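Local coordinates for putative adhesin (Bacteroides thetaiotaomicron, PDB 4QDG), which probably serves as an outer-membrane lipoprotein of the FimB/Mfa2 fimbrillin family, acting in cell adhesion as an anchor component of pili, at residues A[168-173]-A[236-241]; A[195-200]-A[217-222]. All blocks are in the same frame, centred on the assembly; numbering follows the deposited sequence.

Interaction 1 of 2, residues A[168-173]-A[236-241]; sequences KKFEFE and LTVRRK
R239 reaches over the face of the sheet it shares with E171 and E173, its guanidinium meeting both carboxylates through its edge. The side chain leaves with CG anti to the backbone N (chi1 -167°) and bends at chi3 (43°), which places NE. NH2 of R239 sits between the two acids: it lies 3.0 Å from E171 OE1 and 2.8 Å from E173 OE2. Both oxygens lie close to the guanidinium plane, but the carboxylates are turned out of that plane, the E171 group by 86°. E171 OE1 is met on its anti side, whereas E173 OE2 is approached from above its carboxylate. Weak bonds from NE to E171 OE1 and from NH1 to E173 OE1 complete the salt-bridge network, and NH1 also meets E246 on the next strand.

Beneath, strands 170-173 and 236-240 run antiparallel. E171-R239 and E173-T237 are hydrogen-bonded pairs, each closed by two N-H...O bonds; F170-R240 and F172-V238 are the non-hydrogen-bonded pairs. On the F170 and F172 face, V238 CG1 lies over one face of the F172 ring, while V238 CG2 comes within 3.7 Å of F172 CD2. R240 lays its CG 3.5 Å from F170 CE1.

At the strand end, K241 N bonds K169 O and K241 NZ reaches K168 O at 3.0 Å. The strand pair thus has two chemically different faces: a largely apolar one, of F170, F172 and V238 with the R240 chain at its end, turned to L157 of strand 140-159, and a partly exposed charged one on which two acids sharing one arginine would probably ease each other's repulsion.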
ATOM      1  N   LYS A 168     -19.687  10.320 -14.447  1.00 31.83           N
ATOM      2  CA  LYS A 168     -19.124  10.914 -15.656  1.00 31.18           C
ATOM      3  C   LYS A 168     -19.053  12.437 -15.557  1.00 34.16           C
ATOM      4  O   LYS A 168     -18.351  13.067 -16.349  1.00 32.70           O
ATOM      5  CB  LYS A 168     -19.931  10.498 -16.895  1.00 33.91           C
ATOM      6  CG  LYS A 168     -19.876   8.995 -17.199  1.00 40.50           C
ATOM      7  CD  LYS A 168     -20.760   8.634 -18.412  1.00 38.39           C
ATOM      8  CE  LYS A 168     -22.130   8.164 -18.010  1.00 47.22           C
ATOM      9  NZ  LYS A 168     -23.085   9.286 -17.848  1.00 33.36           N
ATOM     10  N   LYS A 169     -19.757  13.028 -14.583  1.00 31.66           N
ATOM     11  CA  LYS A 169     -19.735  14.468 -14.377  1.00 32.16           C
ATOM     12  C   LYS A 169     -18.499  14.907 -13.568  1.00 33.45           C
ATOM     13  O   LYS A 169     -18.281  16.103 -13.413  1.00 31.60           O
ATOM     14  CB  LYS A 169     -21.029  14.897 -13.648  1.00 35.98           C
ATOM     15  CG  LYS A 169     -22.275  14.878 -14.529  1.00 32.60           C
ATOM     16  CD  LYS A 169     -23.449  15.422 -13.757  1.00 36.42           C
ATOM     17  CE  LYS A 169     -24.531  15.919 -14.675  1.00 50.97           C
ATOM     18  NZ  LYS A 169     -25.763  16.241 -13.910  1.00 67.88           N
ATOM     19  N   PHE A 170     -17.700  13.937 -13.050  1.00 30.79           N
ATOM     20  CA  PHE A 170     -16.594  14.197 -12.133  1.00 29.62           C
ATOM     21  C   PHE A 170     -15.282  13.542 -12.460  1.00 34.44           C
ATOM     22  O   PHE A 170     -15.228  12.440 -12.992  1.00 36.47           O
ATOM     23  CB  PHE A 170     -16.973  13.737 -10.716  1.00 28.99           C
ATOM     24  CG  PHE A 170     -18.224  14.385 -10.185  1.00 29.25           C
ATOM     25  CD1 PHE A 170     -18.176  15.641  -9.590  1.00 30.87           C
ATOM     26  CD2 PHE A 170     -19.452  13.732 -10.262  1.00 29.21           C
ATOM     27  CE1 PHE A 170     -19.322  16.217  -9.054  1.00 30.96           C
ATOM     28  CE2 PHE A 170     -20.606  14.331  -9.760  1.00 31.02           C
ATOM     29  CZ  PHE A 170     -20.533  15.565  -9.154  1.00 29.01           C
ATOM     30  N   GLU A 171     -14.224  14.236 -12.067  1.00 30.55           N
ATOM     31  CA  GLU A 171     -12.833  13.837 -12.149  1.00 29.78           C
ATOM     32  C   GLU A 171     -12.359  13.654 -10.720  1.00 33.50           C
ATOM     33  O   GLU A 171     -12.647  14.495  -9.853  1.00 33.93           O
ATOM     34  CB  GLU A 171     -12.001  14.893 -12.883  1.00 31.67           C
ATOM     35  CG  GLU A 171     -12.099  14.797 -14.389  1.00 44.93           C
ATOM     36  CD  GLU A 171     -11.314  15.827 -15.188  1.00 75.08           C
ATOM     37  OE1 GLU A 171     -10.780  16.794 -14.592  1.00 59.45           O
ATOM     38  OE2 GLU A 171     -11.256  15.671 -16.430  1.00 74.77           O
ATOM     39  N   PHE A 172     -11.667  12.538 -10.470  1.00 28.60           N
ATOM     40  CA  PHE A 172     -11.153  12.170  -9.150  1.00 27.60           C
ATOM     41  C   PHE A 172      -9.650  12.078  -9.211  1.00 34.59           C
ATOM     42  O   PHE A 172      -9.116  11.512 -10.161  1.00 33.99           O
ATOM     43  CB  PHE A 172     -11.730  10.834  -8.683  1.00 27.67           C
ATOM     44  CG  PHE A 172     -13.240  10.768  -8.618  1.00 28.65           C
ATOM     45  CD1 PHE A 172     -13.995  10.567  -9.771  1.00 28.70           C
ATOM     46  CD2 PHE A 172     -13.901  10.769  -7.387  1.00 28.12           C
ATOM     47  CE1 PHE A 172     -15.381  10.426  -9.694  1.00 30.24           C
ATOM     48  CE2 PHE A 172     -15.289  10.651  -7.321  1.00 30.16           C
ATOM     49  CZ  PHE A 172     -16.020  10.482  -8.469  1.00 28.91           C
ATOM     50  N   GLU A 173      -8.962  12.684  -8.226  1.00 32.60           N
ATOM     51  CA  GLU A 173      -7.499  12.678  -8.179  1.00 32.05           C
ATOM     52  C   GLU A 173      -6.986  12.555  -6.776  1.00 32.99           C
ATOM     53  O   GLU A 173      -7.624  13.025  -5.827  1.00 30.96           O
ATOM     54  CB  GLU A 173      -6.926  13.980  -8.755  1.00 34.00           C
ATOM     55  CG  GLU A 173      -6.984  14.106 -10.255  1.00 50.61           C
ATOM     56  CD  GLU A 173      -6.945  15.530 -10.785  1.00 72.05           C
ATOM     57  OE1 GLU A 173      -6.923  16.493  -9.983  1.00 73.08           O
ATOM     58  OE2 GLU A 173      -6.948  15.675 -12.027  1.00 56.99           O
ATOM     59  N   LEU A 236      -6.923  14.645  -1.719  1.00 25.91           N
ATOM     60  CA  LEU A 236      -7.975  13.977  -2.476  1.00 25.55           C
ATOM     61  C   LEU A 236      -8.764  15.108  -3.110  1.00 28.71           C
ATOM     62  O   LEU A 236      -9.172  16.042  -2.406  1.00 26.29           O
ATOM     63  CB  LEU A 236      -8.873  13.014  -1.698  1.00 25.14           C
ATOM     64  CG  LEU A 236     -10.150  12.569  -2.438  1.00 28.83           C
ATOM     65  CD1 LEU A 236      -9.830  11.583  -3.579  1.00 27.93           C
ATOM     66  CD2 LEU A 236     -11.156  11.964  -1.486  1.00 30.30           C
ATOM     67  N   THR A 237      -8.914  15.078  -4.442  1.00 28.89           N
ATOM     68  CA  THR A 237      -9.633  16.153  -5.154  1.00 29.81           C
ATOM     69  C   THR A 237     -10.738  15.571  -6.017  1.00 32.75           C
ATOM     70  O   THR A 237     -10.510  14.586  -6.729  1.00 32.10           O
ATOM     71  CB  THR A 237      -8.640  17.013  -5.993  1.00 36.94           C
ATOM     72  OG1 THR A 237      -7.635  17.536  -5.126  1.00 34.92           O
ATOM     73  CG2 THR A 237      -9.315  18.174  -6.693  1.00 34.03           C
ATOM     74  N   VAL A 238     -11.940  16.187  -5.945  1.00 28.43           N
ATOM     75  CA  VAL A 238     -13.090  15.793  -6.746  1.00 27.65           C
ATOM     76  C   VAL A 238     -13.560  17.064  -7.478  1.00 32.02           C
ATOM     77  O   VAL A 238     -13.904  18.063  -6.845  1.00 31.84           O
ATOM     78  CB  VAL A 238     -14.220  15.058  -5.974  1.00 29.66           C
ATOM     79  CG1 VAL A 238     -15.330  14.634  -6.941  1.00 28.62           C
ATOM     80  CG2 VAL A 238     -13.676  13.832  -5.244  1.00 28.77           C
ATOM     81  N   ARG A 239     -13.485  17.036  -8.814  1.00 27.90           N
ATOM     82  CA  ARG A 239     -13.803  18.188  -9.654  1.00 28.97           C
ATOM     83  C   ARG A 239     -14.951  17.917 -10.601  1.00 33.91           C
ATOM     84  O   ARG A 239     -14.964  16.849 -11.235  1.00 32.48           O
ATOM     85  CB  ARG A 239     -12.558  18.558 -10.466  1.00 27.24           C
ATOM     86  CG  ARG A 239     -12.580  19.913 -11.181  1.00 33.34           C
ATOM     87  CD  ARG A 239     -11.203  20.338 -11.676  1.00 35.59           C
ATOM     88  NE  ARG A 239     -10.504  19.221 -12.292  1.00 52.14           N
ATOM     89  CZ  ARG A 239      -9.396  18.659 -11.821  1.00 63.51           C
ATOM     90  NH1 ARG A 239      -8.778  19.173 -10.761  1.00 46.07           N
ATOM     91  NH2 ARG A 239      -8.878  17.600 -12.424  1.00 51.80           N
ATOM     92  N   ARG A 240     -15.918  18.879 -10.695  1.00 31.45           N
ATOM     93  CA  ARG A 240     -17.009  18.825 -11.685  1.00 32.37           C
ATOM     94  C   ARG A 240     -16.393  19.167 -13.032  1.00 36.90           C
ATOM     95  O   ARG A 240     -15.827  20.256 -13.152  1.00 35.81           O
ATOM     96  CB  ARG A 240     -18.143  19.825 -11.374  1.00 36.17           C
ATOM     97  CG  ARG A 240     -18.983  19.565 -10.132  1.00 54.11           C
ATOM     98  CD  ARG A 240     -20.287  20.377 -10.160  1.00 57.95           C
ATOM     99  NE  ARG A 240     -20.046  21.816 -10.013  1.00 58.91           N
ATOM    100  CZ  ARG A 240     -20.373  22.535  -8.941  1.00 70.70           C
ATOM    101  NH1 ARG A 240     -21.004  21.971  -7.919  1.00 54.14           N
ATOM    102  NH2 ARG A 240     -20.089  23.829  -8.895  1.00 64.28           N
ATOM    103  N   LYS A 241     -16.455  18.244 -14.022  1.00 34.59           N
ATOM    104  CA  LYS A 241     -15.869  18.407 -15.368  1.00 35.31           C
ATOM    105  C   LYS A 241     -16.370  19.664 -16.119  1.00 41.50           C
ATOM    106  O   LYS A 241     -15.555  20.395 -16.692  1.00 41.89           O
ATOM    107  CB  LYS A 241     -16.147  17.149 -16.216  1.00 37.00           C
ATOM    108  CG  LYS A 241     -15.067  16.100 -16.059  1.00 43.85           C
ATOM    109  CD  LYS A 241     -15.564  14.699 -16.282  1.00 55.55           C
ATOM    110  CE  LYS A 241     -15.145  14.093 -17.589  1.00 62.92           C
ATOM    111  NZ  LYS A 241     -15.748  12.745 -17.742  1.00 69.12           N
TER

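Interaction 2 of 2, residues A[195-200]-A[217-222]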
ATOM      1  N   TYR A 195      -2.503  10.575  -9.083  1.00 29.83           N
ATOM      2  CA  TYR A 195      -3.167   9.298  -9.275  1.00 28.33           C
ATOM      3  C   TYR A 195      -4.570   9.588  -9.800  1.00 31.80           C
ATOM      4  O   TYR A 195      -5.238  10.498  -9.288  1.00 30.23           O
ATOM      5  CB  TYR A 195      -3.263   8.490  -7.956  1.00 27.08           C
ATOM      6  CG  TYR A 195      -1.947   8.068  -7.329  1.00 26.82           C
ATOM      7  CD1 TYR A 195      -1.304   6.897  -7.729  1.00 27.49           C
ATOM      8  CD2 TYR A 195      -1.405   8.780  -6.267  1.00 26.68           C
ATOM      9  CE1 TYR A 195      -0.111   6.493  -7.136  1.00 27.13           C
ATOM     10  CE2 TYR A 195      -0.246   8.356  -5.629  1.00 28.06           C
ATOM     11  CZ  TYR A 195       0.400   7.213  -6.062  1.00 33.95           C
ATOM     12  OH  TYR A 195       1.532   6.824  -5.393  1.00 29.62           O
ATOM     13  N   THR A 196      -5.027   8.798 -10.786  1.00 27.67           N
ATOM     14  CA  THR A 196      -6.388   8.901 -11.316  1.00 27.46           C
ATOM     15  C   THR A 196      -7.053   7.516 -11.150  1.00 32.69           C
ATOM     16  O   THR A 196      -6.348   6.534 -10.906  1.00 32.69           O
ATOM     17  CB  THR A 196      -6.419   9.462 -12.744  1.00 30.83           C
ATOM     18  OG1 THR A 196      -5.694   8.601 -13.614  1.00 30.79           O
ATOM     19  CG2 THR A 196      -5.898  10.929 -12.829  1.00 26.12           C
ATOM     20  N   PRO A 197      -8.392   7.402 -11.216  1.00 31.00           N
ATOM     21  CA  PRO A 197      -9.022   6.086 -10.970  1.00 31.28           C
ATOM     22  C   PRO A 197      -8.728   4.999 -12.007  1.00 36.49           C
ATOM     23  O   PRO A 197      -8.649   5.259 -13.213  1.00 37.94           O
ATOM     24  CB  PRO A 197     -10.510   6.415 -10.980  1.00 33.25           C
ATOM     25  CG  PRO A 197     -10.578   7.893 -10.650  1.00 36.49           C
ATOM     26  CD  PRO A 197      -9.421   8.450 -11.397  1.00 32.22           C
ATOM     27  N   TRP A 198      -8.559   3.775 -11.510  1.00 32.03           N
ATOM     28  CA  TRP A 198      -8.367   2.561 -12.294  1.00 31.78           C
ATOM     29  C   TRP A 198      -9.765   1.978 -12.629  1.00 35.57           C
ATOM     30  O   TRP A 198      -9.905   1.193 -13.554  1.00 37.16           O
ATOM     31  CB  TRP A 198      -7.456   1.532 -11.571  1.00 29.64           C
ATOM     32  CG  TRP A 198      -7.971   0.998 -10.265  1.00 29.73           C
ATOM     33  CD1 TRP A 198      -7.665   1.460  -9.021  1.00 31.72           C
ATOM     34  CD2 TRP A 198      -8.834  -0.136 -10.069  1.00 29.70           C
ATOM     35  NE1 TRP A 198      -8.236   0.660  -8.067  1.00 30.30           N
ATOM     36  CE2 TRP A 198      -8.997  -0.299  -8.678  1.00 31.77           C
ATOM     37  CE3 TRP A 198      -9.436  -1.070 -10.933  1.00 32.28           C
ATOM     38  CZ2 TRP A 198      -9.802  -1.310  -8.125  1.00 31.17           C
ATOM     39  CZ3 TRP A 198     -10.224  -2.076 -10.385  1.00 33.74           C
ATOM     40  CH2 TRP A 198     -10.421  -2.174  -8.995  1.00 32.98           C
ATOM     41  N   ALA A 199     -10.786   2.378 -11.868  1.00 30.70           N
ATOM     42  CA  ALA A 199     -12.197   2.022 -12.026  1.00 29.36           C
ATOM     43  C   ALA A 199     -13.053   3.192 -11.580  1.00 32.38           C
ATOM     44  O   ALA A 199     -12.695   3.895 -10.639  1.00 31.25           O
ATOM     45  CB  ALA A 199     -12.533   0.776 -11.229  1.00 28.94           C
ATOM     46  N   GLN A 200     -14.147   3.432 -12.289  1.00 29.62           N
ATOM     47  CA  GLN A 200     -15.103   4.513 -12.039  1.00 29.50           C
ATOM     48  C   GLN A 200     -16.445   4.104 -12.644  1.00 34.52           C
ATOM     49  O   GLN A 200     -16.477   3.458 -13.686  1.00 35.91           O
ATOM     50  CB  GLN A 200     -14.581   5.829 -12.648  1.00 30.69           C
ATOM     51  CG  GLN A 200     -15.463   7.065 -12.428  1.00 35.30           C
ATOM     52  CD  GLN A 200     -14.782   8.340 -12.825  1.00 41.33           C
ATOM     53  OE1 GLN A 200     -13.556   8.420 -12.910  1.00 41.72           O
ATOM     54  NE2 GLN A 200     -15.567   9.389 -13.029  1.00 38.20           N
ATOM     55  N   ALA A 217     -22.117   7.496  -7.322  1.00 30.40           N
ATOM     56  CA  ALA A 217     -20.940   7.540  -8.184  1.00 30.09           C
ATOM     57  C   ALA A 217     -19.774   6.975  -7.389  1.00 33.25           C
ATOM     58  O   ALA A 217     -19.686   7.200  -6.172  1.00 31.72           O
ATOM     59  CB  ALA A 217     -20.660   8.984  -8.608  1.00 30.42           C
ATOM     60  N   TYR A 218     -18.872   6.257  -8.043  1.00 30.40           N
ATOM     61  CA  TYR A 218     -17.692   5.750  -7.342  1.00 28.52           C
ATOM     62  C   TYR A 218     -16.486   5.860  -8.230  1.00 29.77           C
ATOM     63  O   TYR A 218     -16.626   5.843  -9.450  1.00 27.82           O
ATOM     64  CB  TYR A 218     -17.872   4.290  -6.843  1.00 29.86           C
ATOM     65  CG  TYR A 218     -17.733   3.243  -7.926  1.00 32.89           C
ATOM     66  CD1 TYR A 218     -16.485   2.726  -8.267  1.00 35.78           C
ATOM     67  CD2 TYR A 218     -18.846   2.763  -8.601  1.00 34.59           C
ATOM     68  CE1 TYR A 218     -16.346   1.784  -9.290  1.00 38.17           C
ATOM     69  CE2 TYR A 218     -18.721   1.819  -9.628  1.00 36.29           C
ATOM     70  CZ  TYR A 218     -17.466   1.341  -9.973  1.00 40.47           C
ATOM     71  OH  TYR A 218     -17.338   0.423 -10.983  1.00 42.61           O
ATOM     72  N   ALA A 219     -15.308   5.951  -7.604  1.00 25.98           N
ATOM     73  CA  ALA A 219     -13.989   5.929  -8.204  1.00 27.18           C
ATOM     74  C   ALA A 219     -13.029   5.133  -7.297  1.00 31.68           C
ATOM     75  O   ALA A 219     -12.976   5.357  -6.089  1.00 29.85           O
ATOM     76  CB  ALA A 219     -13.462   7.332  -8.408  1.00 28.58           C
ATOM     77  N   GLU A 220     -12.289   4.196  -7.891  1.00 27.55           N
ATOM     78  CA  GLU A 220     -11.294   3.413  -7.187  1.00 27.04           C
ATOM     79  C   GLU A 220      -9.915   3.928  -7.577  1.00 30.74           C
ATOM     80  O   GLU A 220      -9.596   3.973  -8.766  1.00 31.27           O
ATOM     81  CB  GLU A 220     -11.449   1.938  -7.497  1.00 28.51           C
ATOM     82  CG  GLU A 220     -12.846   1.410  -7.209  1.00 42.54           C
ATOM     83  CD  GLU A 220     -12.955   0.314  -6.167  1.00 43.38           C
ATOM     84  OE1 GLU A 220     -12.005   0.121  -5.378  1.00 46.27           O
ATOM     85  OE2 GLU A 220     -14.003  -0.364  -6.153  1.00 51.72           O
ATOM     86  N   LEU A 221      -9.112   4.346  -6.591  1.00 25.42           N
ATOM     87  CA  LEU A 221      -7.762   4.849  -6.840  1.00 26.00           C
ATOM     88  C   LEU A 221      -6.763   3.974  -6.081  1.00 29.84           C
ATOM     89  O   LEU A 221      -7.007   3.597  -4.941  1.00 30.24           O
ATOM     90  CB  LEU A 221      -7.644   6.329  -6.408  1.00 26.93           C
ATOM     91  CG  LEU A 221      -8.492   7.334  -7.143  1.00 31.28           C
ATOM     92  CD1 LEU A 221      -9.602   7.835  -6.240  1.00 32.01           C
ATOM     93  CD2 LEU A 221      -7.627   8.471  -7.630  1.00 33.22           C
ATOM     94  N   SER A 222      -5.668   3.624  -6.727  1.00 25.83           N
ATOM     95  CA  SER A 222      -4.639   2.728  -6.216  1.00 24.51           C
ATOM     96  C   SER A 222      -3.344   3.541  -6.035  1.00 28.70           C
ATOM     97  O   SER A 222      -2.885   4.170  -6.975  1.00 25.78           O
ATOM     98  CB  SER A 222      -4.465   1.562  -7.198  1.00 26.26           C
ATOM     99  OG  SER A 222      -3.415   0.698  -6.823  1.00 32.05           O
TER
HETATM  100  O   HOH W   1      -5.371   4.381  -9.551  1.00 31.65           O
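W198 lays its indole across E220, whose CB fits under one face of the ring, 3.3 Å from its plane and toward the rim; A199 CB lies on the same face, also toward the rim. CG of W198 stands between the backbone N and the carbonyl carbon (chi1 63°); the indole beyond it lies across the opposing strand. W198 CD1 also lies 3.7 Å from S222 CB, and the carbonyl carbon of L221 sits at the ring edge.

On the other side of the backbone, the P197 ring is the bump: its CG fits between A219 CB, 3.7 Å away, and L221 CG at 4.1 Å. L221 CD2 in turn packs against the backbone of Y195 and T196, 3.5 Å from Y195 O. Y218 offers one ring face to the carbonyl carbon of Q200.

Between 195-200 and 217-222 only two direct backbone hydrogen bonds form, W198 N to E220 O at 2.9 Å and E220 N to A199 O at 2.8 Å. Toward Y195 and S222 the chains diverge, and a water bridges T196 O and S222 N.

The contact lies at the open end of the hairpin of strands 199-207 and 213-223. Strand 140-159 pairs with the other edge of 213-223, its R154 and N152 holding the E220 carboxylate, while F172 of strand 170-176 packs on P197 and A219.

Overall arrangement
From the N terminus, the chain enters interaction 1 at 168-173, runs through strand 193-195 into 195-200, turns in the hairpin of strands 199-207 and 213-223, and returns through 217-222 to close interaction 2. It then continues to 236-241, where interaction 1 closes the larger loop, so interaction 2 is nested inside it. Interaction 1 lies in the four-stranded antiparallel sheet; interaction 2 joins the hairpin whose strand 213-223 pairs with strand 140-159. The two contacts, with centres about 10 Å apart, meet directly: Q200 NE2 is probably hydrogen-bonded to F170 O, and the F172 ring packs against A219, tying the sheets together.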